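Local coordinates for protein tail component (Lactobacillus phage J-1, PDB 5LY8) that probably helps the phage recognise its Lactobacillus host, this chain being the second carbohydrate-binding module of its evolved distal tail protein, and binds magnesium, at residues A37-Y40 against Y41-N45; G55-G59 against I60-S64; L157-R160 against N161-D165. All coordinates share one frame; numbering follows the deposited sequence.

How the interactions relate
All three contacts are local, made where the chain bends between strands on a β-rich module; no two share a strand or loop, and the nearest atoms of any two are at least about 12 Å apart. Interaction 1, the most superficial, lies in the loop between strands 30-31 and 49-50. Interaction 2, partly buried, is the hairpin of strands 54-57 and 60-63, with regular cross-strand bonds and a turn carbonyl given to magnesium. Interaction 3, also partly buried, leaves strand 151-158 and connects the two large sheets, adding a salt bridge. Aromatic contacts occur in all three, but interaction 1 has the T-shaped tyrosine pair and an oblique F38-H43 pair.

Interaction 1 of 3, residues A37-Y40 against Y41-N45; sequences AFPY and YEHGN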
loop_
_atom_site.group_PDB
_atom_site.type_symbol
_atom_site.label_atom_id
_atom_site.label_comp_id
_atom_site.label_asym_id
_atom_site.label_seq_id
_atom_site.Cartn_x
_atom_site.Cartn_y
_atom_site.Cartn_z
ATOM N N ALA A 37 -6.135 7.021 0.781
ATOM C CA ALA A 37 -6.908 7.012 -0.448
ATOM C C ALA A 37 -8.380 6.668 -0.262
ATOM O O ALA A 37 -9.216 7.145 -1.035
ATOM C CB ALA A 37 -6.275 6.046 -1.447
ATOM N N PHE A 38 -8.730 5.845 0.745
ATOM C CA PHE A 38 -10.111 5.380 0.899
ATOM C C PHE A 38 -11.076 6.572 0.810
ATOM O O PHE A 38 -10.963 7.526 1.588
ATOM C CB PHE A 38 -10.293 4.652 2.224
ATOM C CG PHE A 38 -11.713 4.177 2.392
ATOM C CD1 PHE A 38 -12.221 3.154 1.598
ATOM C CD2 PHE A 38 -12.554 4.782 3.308
ATOM C CE1 PHE A 38 -13.536 2.727 1.747
ATOM C CE2 PHE A 38 -13.881 4.358 3.439
ATOM C CZ PHE A 38 -14.359 3.335 2.659
ATOM N N PRO A 39 -12.043 6.529 -0.127
ATOM C CA PRO A 39 -12.927 7.698 -0.338
ATOM C C PRO A 39 -14.097 7.664 0.632
ATOM O O PRO A 39 -15.248 7.354 0.269
ATOM C CB PRO A 39 -13.378 7.534 -1.793
ATOM C CG PRO A 39 -13.371 6.044 -2.019
ATOM C CD PRO A 39 -12.246 5.492 -1.164
ATOM N N TYR A 40 -13.790 7.998 1.896
ATOM C CA TYR A 40 -14.794 7.946 2.959
ATOM C C TYR A 40 -16.048 8.725 2.626
ATOM O O TYR A 40 -17.145 8.319 3.001
ATOM C CB TYR A 40 -14.199 8.479 4.285
ATOM C CG TYR A 40 -13.602 9.872 4.207
ATOM C CD1 TYR A 40 -12.270 10.055 3.855
ATOM C CD2 TYR A 40 -14.374 11.005 4.469
ATOM C CE1 TYR A 40 -11.709 11.328 3.786
ATOM C CE2 TYR A 40 -13.828 12.288 4.366
ATOM C CZ TYR A 40 -12.489 12.432 4.042
ATOM O OH TYR A 40 -11.913 13.684 3.963
ATOM N N TYR A 41 -15.874 9.837 1.912
ATOM C CA TYR A 41 -16.929 10.777 1.526
ATOM C C TYR A 41 -17.929 10.166 0.538
ATOM O O TYR A 41 -18.966 10.772 0.278
ATOM C CB TYR A 41 -16.323 12.092 0.985
ATOM C CG TYR A 41 -15.155 11.856 0.076
ATOM C CD1 TYR A 41 -13.868 11.761 0.584
ATOM C CD2 TYR A 41 -15.339 11.620 -1.292
ATOM C CE1 TYR A 41 -12.792 11.424 -0.236
ATOM C CE2 TYR A 41 -14.271 11.281 -2.110
ATOM C CZ TYR A 41 -13.005 11.184 -1.579
ATOM O OH TYR A 41 -11.955 10.837 -2.404
ATOM N N GLU A 42 -17.566 9.052 -0.106
ATOM C CA GLU A 42 -18.477 8.317 -0.984
ATOM C C GLU A 42 -19.143 7.153 -0.269
ATOM O O GLU A 42 -20.068 6.582 -0.821
ATOM C CB GLU A 42 -17.726 7.798 -2.212
ATOM C CG GLU A 42 -17.236 8.935 -3.099
ATOM C CD GLU A 42 -16.333 8.553 -4.242
ATOM O OE1 GLU A 42 -16.012 7.353 -4.397
ATOM O OE2 GLU A 42 -15.961 9.476 -5.010
ATOM N N HIS A 43 -18.637 6.771 0.906
ATOM C CA HIS A 43 -19.107 5.578 1.607
ATOM C C HIS A 43 -19.939 5.883 2.846
ATOM O O HIS A 43 -20.247 4.965 3.624
ATOM C CB HIS A 43 -17.916 4.680 1.980
ATOM C CG HIS A 43 -17.265 3.986 0.818
ATOM N ND1 HIS A 43 -17.333 2.597 0.651
ATOM C CD2 HIS A 43 -16.500 4.489 -0.173
ATOM C CE1 HIS A 43 -16.590 2.317 -0.403
ATOM N NE2 HIS A 43 -16.111 3.416 -0.974
ATOM N N GLY A 44 -20.316 7.147 3.041
ATOM C CA GLY A 44 -21.075 7.541 4.219
ATOM C C GLY A 44 -20.266 7.563 5.500
ATOM O O GLY A 44 -20.831 7.570 6.597
ATOM N N ASN A 45 -18.937 7.582 5.377
ATOM C CA ASN A 45 -18.054 7.579 6.538
ATOM C C ASN A 45 -17.480 8.958 6.795
ATOM O O ASN A 45 -17.422 9.815 5.906
ATOM C CB ASN A 45 -16.904 6.580 6.322
ATOM C CG ASN A 45 -17.387 5.143 6.212
ATOM O OD1 ASN A 45 -18.247 4.648 6.992
ATOM N ND2 ASN A 45 -16.858 4.430 5.273
HETATM O O HOH W 1 -9.862 9.937 -1.206
#
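In the surface loop between strands 30-31 and 49-50, P39 and Y40 open two overlapping type I β turns against E42 and H43. P39 O accepts E42 N at 2.9 Å to close the first turn, and Y40 O accepts H43 N at 3.0 Å to close the second. Y40 O also takes N45 N at 3.1 Å, from the opposite face of its carbonyl plane, so two bonds grip one oxygen. G44 helps: its positive phi (73°), easy for a residue without a side chain, turns the backbone so that N45 N can face Y40 O.

Outside this backbone frame the rings pack in two groups. Y40 and Y41 both place CG between the backbone N and the carbonyl carbon (chi1 55° and 42°), which turns neighbouring rings toward each other. They form a T-shaped pair in which the Y41 edge leads with CD1, lying 3.7 Å above the centre of the Y40 face. One face of Y41 rests over P39 CA, and its hydroxyl completes a water bridge: water 1 lies 2.6 Å from Y41 OH and donates to A37 O. Tyrosine suits this place, with a ring to cover the proline and an OH that can reach water.

In the other group F38 CZ stands 3.5 Å above the centre of the H43 imidazole, the two rings oblique to each other, while P39 O lies at the imidazole edge, 3.2 Å from H43 CD2. F38 is the buried member, and W73 meets its ring edge-to-face. P39, whose ring limits phi, centres an inverse gamma turn, which runs into the two overlapping type I turns within this irregular surface loop of the carbohydrate-binding module.

Interaction 2 of 3, residues G55-G59 against I60-S64; sequences GYANG and IAYPS. With MG (magnesium ion), chain C.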
loop_
_atom_site.group_PDB
_atom_site.type_symbol
_atom_site.label_atom_id
_atom_site.label_comp_id
_atom_site.label_asym_id
_atom_site.label_seq_id
_atom_site.Cartn_x
_atom_site.Cartn_y
_atom_site.Cartn_z
ATOM N N GLY A 55 4.225 -1.792 16.686
ATOM C CA GLY A 55 5.155 -2.499 17.564
ATOM C C GLY A 55 6.120 -3.302 16.703
ATOM O O GLY A 55 5.706 -3.837 15.671
ATOM N N TYR A 56 7.414 -3.373 17.063
ATOM C CA TYR A 56 8.376 -4.120 16.258
ATOM C C TYR A 56 8.876 -5.346 16.990
ATOM O O TYR A 56 9.318 -5.229 18.133
ATOM C CB TYR A 56 9.549 -3.243 15.825
ATOM C CG TYR A 56 9.097 -1.965 15.175
ATOM C CD1 TYR A 56 8.597 -1.962 13.880
ATOM C CD2 TYR A 56 9.123 -0.757 15.871
ATOM C CE1 TYR A 56 8.101 -0.800 13.307
ATOM C CE2 TYR A 56 8.604 0.406 15.318
ATOM C CZ TYR A 56 8.099 0.381 14.030
ATOM O OH TYR A 56 7.631 1.531 13.445
ATOM N N ALA A 57 8.796 -6.525 16.359
ATOM C CA ALA A 57 9.360 -7.750 16.926
ATOM C C ALA A 57 9.787 -8.656 15.797
ATOM O O ALA A 57 9.052 -8.815 14.832
ATOM C CB ALA A 57 8.312 -8.449 17.771
ATOM N N ASN A 58 10.952 -9.303 15.938
ATOM C CA ASN A 58 11.397 -10.321 14.995
ATOM C C ASN A 58 11.505 -9.851 13.550
ATOM O O ASN A 58 11.246 -10.642 12.647
ATOM C CB ASN A 58 10.497 -11.552 15.112
ATOM C CG ASN A 58 10.708 -12.233 16.430
ATOM O OD1 ASN A 58 11.822 -12.263 16.922
ATOM N ND2 ASN A 58 9.644 -12.740 17.071
ATOM N N GLY A 59 11.845 -8.577 13.346
ATOM C CA GLY A 59 11.973 -8.041 11.992
ATOM C C GLY A 59 10.638 -7.777 11.336
ATOM O O GLY A 59 10.525 -7.759 10.099
ATOM N N ILE A 60 9.605 -7.560 12.164
ATOM C CA ILE A 60 8.238 -7.388 11.700
ATOM C C ILE A 60 7.561 -6.226 12.425
ATOM O O ILE A 60 7.715 -6.068 13.641
ATOM C CB ILE A 60 7.461 -8.700 11.942
ATOM C CG1 ILE A 60 8.083 -9.889 11.170
ATOM C CG2 ILE A 60 5.964 -8.504 11.581
ATOM C CD1 ILE A 60 7.585 -11.325 11.700
ATOM N N ALA A 61 6.825 -5.408 11.663
ATOM C CA ALA A 61 6.017 -4.326 12.211
ATOM C C ALA A 61 4.584 -4.809 12.399
ATOM O O ALA A 61 3.967 -5.349 11.454
ATOM C CB ALA A 61 6.057 -3.113 11.304
ATOM N N TYR A 62 4.030 -4.573 13.602
ATOM C CA TYR A 62 2.679 -4.971 13.965
ATOM C C TYR A 62 1.867 -3.708 14.207
ATOM O O TYR A 62 2.036 -3.052 15.230
ATOM C CB TYR A 62 2.721 -5.836 15.234
ATOM C CG TYR A 62 3.388 -7.176 15.021
ATOM C CD1 TYR A 62 2.681 -8.253 14.489
ATOM C CD2 TYR A 62 4.734 -7.354 15.302
ATOM C CE1 TYR A 62 3.296 -9.485 14.275
ATOM C CE2 TYR A 62 5.353 -8.579 15.104
ATOM C CZ TYR A 62 4.639 -9.637 14.587
ATOM O OH TYR A 62 5.312 -10.815 14.376
ATOM N N PRO A 63 1.033 -3.295 13.241
ATOM C CA PRO A 63 0.237 -2.089 13.475
ATOM C C PRO A 63 -0.761 -2.309 14.615
ATOM O O PRO A 63 -1.316 -3.403 14.755
ATOM C CB PRO A 63 -0.473 -1.845 12.145
ATOM C CG PRO A 63 -0.347 -3.072 11.370
ATOM C CD PRO A 63 0.758 -3.925 11.940
ATOM N N SER A 64 -0.929 -1.305 15.484
ATOM C CA SER A 64 -1.907 -1.358 16.579
ATOM C C SER A 64 -3.180 -0.544 16.381
ATOM O O SER A 64 -3.092 0.656 16.086
ATOM C CB SER A 64 -1.284 -0.818 17.846
ATOM O OG SER A 64 -2.169 -1.028 18.937
HETATM MG MG MG C . 11.866 -7.768 8.223
HETATM O O HOH W 2 7.104 -12.530 15.701
HETATM O O HOH W 3 14.027 -8.587 9.148
HETATM O O HOH W 4 11.698 -10.196 8.070
HETATM O O HOH W 5 13.013 -7.901 6.085
#
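G55 and Y62 form the antiparallel hydrogen-bonded pair farther from the turn of a tight β hairpin, with G55 N to Y62 O at 2.9 Å and Y62 N to G55 O at 2.8 Å. Near the turn, A57 N donates to I60 O at 3.0 Å, whereas the return bond from I60 N to A57 O is weak. The type I' turn between them uses N58 and G59, both with positive phi, which asparagine tolerates and glycine adopts readily.

Apolar contacts divide between the two faces. Beside the non-hydrogen-bonded pair, Y56 CE1 touches A61 CB at 3.7 Å; on the other face, A57 CB meets the Y62 ring at CE2, 4.0 Å away, and I60 CG2 lies over one face of that ring, toward its edge.

Among polar contacts, water 2 accepts from N58 ND2 and also bonds Y62 OH, tying turn to strand. G59 O coordinates magnesium at 2.3 Å beside three waters; D21 O and Q227 O complete the site.

The hairpin lies against strand 223-238, where A61 bonds the backbone of W226 and I60 packs on N225 and Q227, while Y56 reaches M78 of strand 73-81.

Interaction 3 of 3, residues L157-R160 against N161-D165; sequences LLPR and NYYRD
Bends at chi2 (-80°) and chi3 (-78°) curl the R160 side chain back so that its guanidinium meets D165. NH1 and NH2 both donate to D165 OD1, at 3.0 and 2.9 Å, from the same face of the carboxylate; that oxygen lies close to the guanidinium plane. NH1 also donates to a lone pair of Y163 O, at 3.3 Å, which helps fix the rotation of the group. Arginine suits a place with so many acceptors: its NE forms a salt bridge with D136.

Y163 has CG beside its backbone N (chi1 -68°), which brings its ring back over L158. There L158 CD2 makes a CH-pi contact 3.8 Å from the centroid of the Y163 ring, and P159 CD adds a contact to Y163 CD2 at 3.7 Å. At the edge of the Y163 ring, P159 O accepts two backbone donors: Y162 N at 3.1 Å, closing a type I turn, and Y163 N at 2.8 Å. Y163 then centres an inverse gamma turn.

This segment leaves strand 151-158 and leads to strand 166-175. W138 of the adjacent strand 138-144 packs on L158 and Y163 and forms a cation-pi pair with R160, whose side chain lies about 7 Å from that of the magnesium ligand D130. D165 OD1 also accepts T104 N, joining the turn to the end of strand 94-103.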
loop_
_atom_site.group_PDB
_atom_site.type_symbol
_atom_site.label_atom_id
_atom_site.label_comp_id
_atom_site.label_asym_id
_atom_site.label_seq_id
_atom_site.Cartn_x
_atom_site.Cartn_y
_atom_site.Cartn_z
ATOM N N LEU A 157 -12.226 -9.511 -6.222
ATOM C CA LEU A 157 -12.678 -10.373 -5.127
ATOM C C LEU A 157 -11.816 -11.623 -5.210
ATOM O O LEU A 157 -11.971 -12.428 -6.137
ATOM C CB LEU A 157 -14.177 -10.720 -5.282
ATOM C CG LEU A 157 -15.118 -9.569 -4.918
ATOM C CD1 LEU A 157 -16.345 -9.545 -5.798
ATOM C CD2 LEU A 157 -15.540 -9.644 -3.489
ATOM N N LEU A 158 -10.867 -11.764 -4.280
ATOM C CA LEU A 158 -9.876 -12.830 -4.264
ATOM C C LEU A 158 -10.486 -14.140 -3.781
ATOM O O LEU A 158 -10.918 -14.212 -2.625
ATOM C CB LEU A 158 -8.726 -12.464 -3.333
ATOM C CG LEU A 158 -7.973 -11.205 -3.683
ATOM C CD1 LEU A 158 -6.876 -10.972 -2.669
ATOM C CD2 LEU A 158 -7.394 -11.280 -5.101
ATOM N N PRO A 159 -10.501 -15.207 -4.604
ATOM C CA PRO A 159 -11.097 -16.464 -4.121
ATOM C C PRO A 159 -10.317 -16.996 -2.914
ATOM O O PRO A 159 -9.109 -17.225 -3.011
ATOM C CB PRO A 159 -11.026 -17.391 -5.339
ATOM C CG PRO A 159 -9.972 -16.791 -6.227
ATOM C CD PRO A 159 -10.047 -15.306 -6.004
ATOM N N ARG A 160 -10.986 -17.169 -1.788
ATOM C CA ARG A 160 -10.310 -17.575 -0.555
ATOM C C ARG A 160 -9.615 -18.920 -0.562
ATOM O O ARG A 160 -8.750 -19.152 0.203
ATOM C CB ARG A 160 -11.233 -17.432 0.646
ATOM C CG ARG A 160 -11.357 -15.984 1.100
ATOM C CD ARG A 160 -10.157 -15.548 1.938
ATOM N NE ARG A 160 -10.196 -16.009 3.308
ATOM C CZ ARG A 160 -9.115 -16.147 4.069
ATOM N NH1 ARG A 160 -7.906 -15.940 3.562
ATOM N NH2 ARG A 160 -9.225 -16.499 5.315
ATOM N N ASN A 161 -10.008 -19.804 -1.465
ATOM C CA ASN A 161 -9.354 -21.093 -1.565
ATOM C C ASN A 161 -7.961 -20.974 -2.118
ATOM O O ASN A 161 -7.131 -21.798 -1.834
ATOM C CB ASN A 161 -10.176 -22.021 -2.474
ATOM C CG ASN A 161 -9.578 -23.389 -2.613
ATOM O OD1 ASN A 161 -9.338 -24.048 -1.635
ATOM N ND2 ASN A 161 -9.300 -23.790 -3.840
ATOM N N TYR A 162 -7.752 -19.979 -2.957
ATOM C CA TYR A 162 -6.499 -19.713 -3.615
ATOM C C TYR A 162 -5.694 -18.682 -2.783
ATOM O O TYR A 162 -4.554 -18.869 -2.538
ATOM C CB TYR A 162 -6.754 -19.205 -5.038
ATOM C CG TYR A 162 -5.552 -18.911 -5.922
ATOM C CD1 TYR A 162 -5.074 -19.855 -6.804
ATOM C CD2 TYR A 162 -4.893 -17.717 -5.869
ATOM C CE1 TYR A 162 -3.968 -19.616 -7.599
ATOM C CE2 TYR A 162 -3.805 -17.479 -6.675
ATOM C CZ TYR A 162 -3.343 -18.430 -7.540
ATOM O OH TYR A 162 -2.275 -18.155 -8.343
ATOM N N TYR A 163 -6.365 -17.622 -2.376
ATOM C CA TYR A 163 -5.746 -16.540 -1.611
ATOM C C TYR A 163 -5.942 -16.779 -0.146
ATOM O O TYR A 163 -6.812 -16.186 0.498
ATOM C CB TYR A 163 -6.302 -15.189 -2.050
ATOM C CG TYR A 163 -5.866 -14.843 -3.443
ATOM C CD1 TYR A 163 -4.637 -14.228 -3.677
ATOM C CD2 TYR A 163 -6.681 -15.110 -4.536
ATOM C CE1 TYR A 163 -4.230 -13.890 -4.961
ATOM C CE2 TYR A 163 -6.293 -14.755 -5.832
ATOM C CZ TYR A 163 -5.063 -14.146 -6.036
ATOM O OH TYR A 163 -4.652 -13.827 -7.307
ATOM N N ARG A 164 -5.152 -17.712 0.377
ATOM C CA ARG A 164 -5.249 -18.153 1.761
ATOM C C ARG A 164 -4.522 -17.190 2.682
ATOM O O ARG A 164 -3.694 -16.384 2.237
ATOM C CB ARG A 164 -4.616 -19.558 1.919
ATOM C CG ARG A 164 -5.371 -20.682 1.186
ATOM C CD ARG A 164 -4.536 -21.960 1.120
ATOM N NE ARG A 164 -5.356 -23.172 1.012
ATOM C CZ ARG A 164 -4.943 -24.322 0.481
ATOM N NH1 ARG A 164 -3.722 -24.430 -0.028
ATOM N NH2 ARG A 164 -5.759 -25.368 0.433
ATOM N N ASP A 165 -4.779 -17.288 3.978
ATOM C CA ASP A 165 -4.005 -16.512 4.945
ATOM C C ASP A 165 -2.505 -16.800 4.725
ATOM O O ASP A 165 -2.123 -17.946 4.450
ATOM C CB ASP A 165 -4.346 -16.994 6.353
ATOM C CG ASP A 165 -5.742 -16.697 6.863
ATOM O OD1 ASP A 165 -6.488 -15.947 6.182
ATOM O OD2 ASP A 165 -6.051 -17.131 7.992
#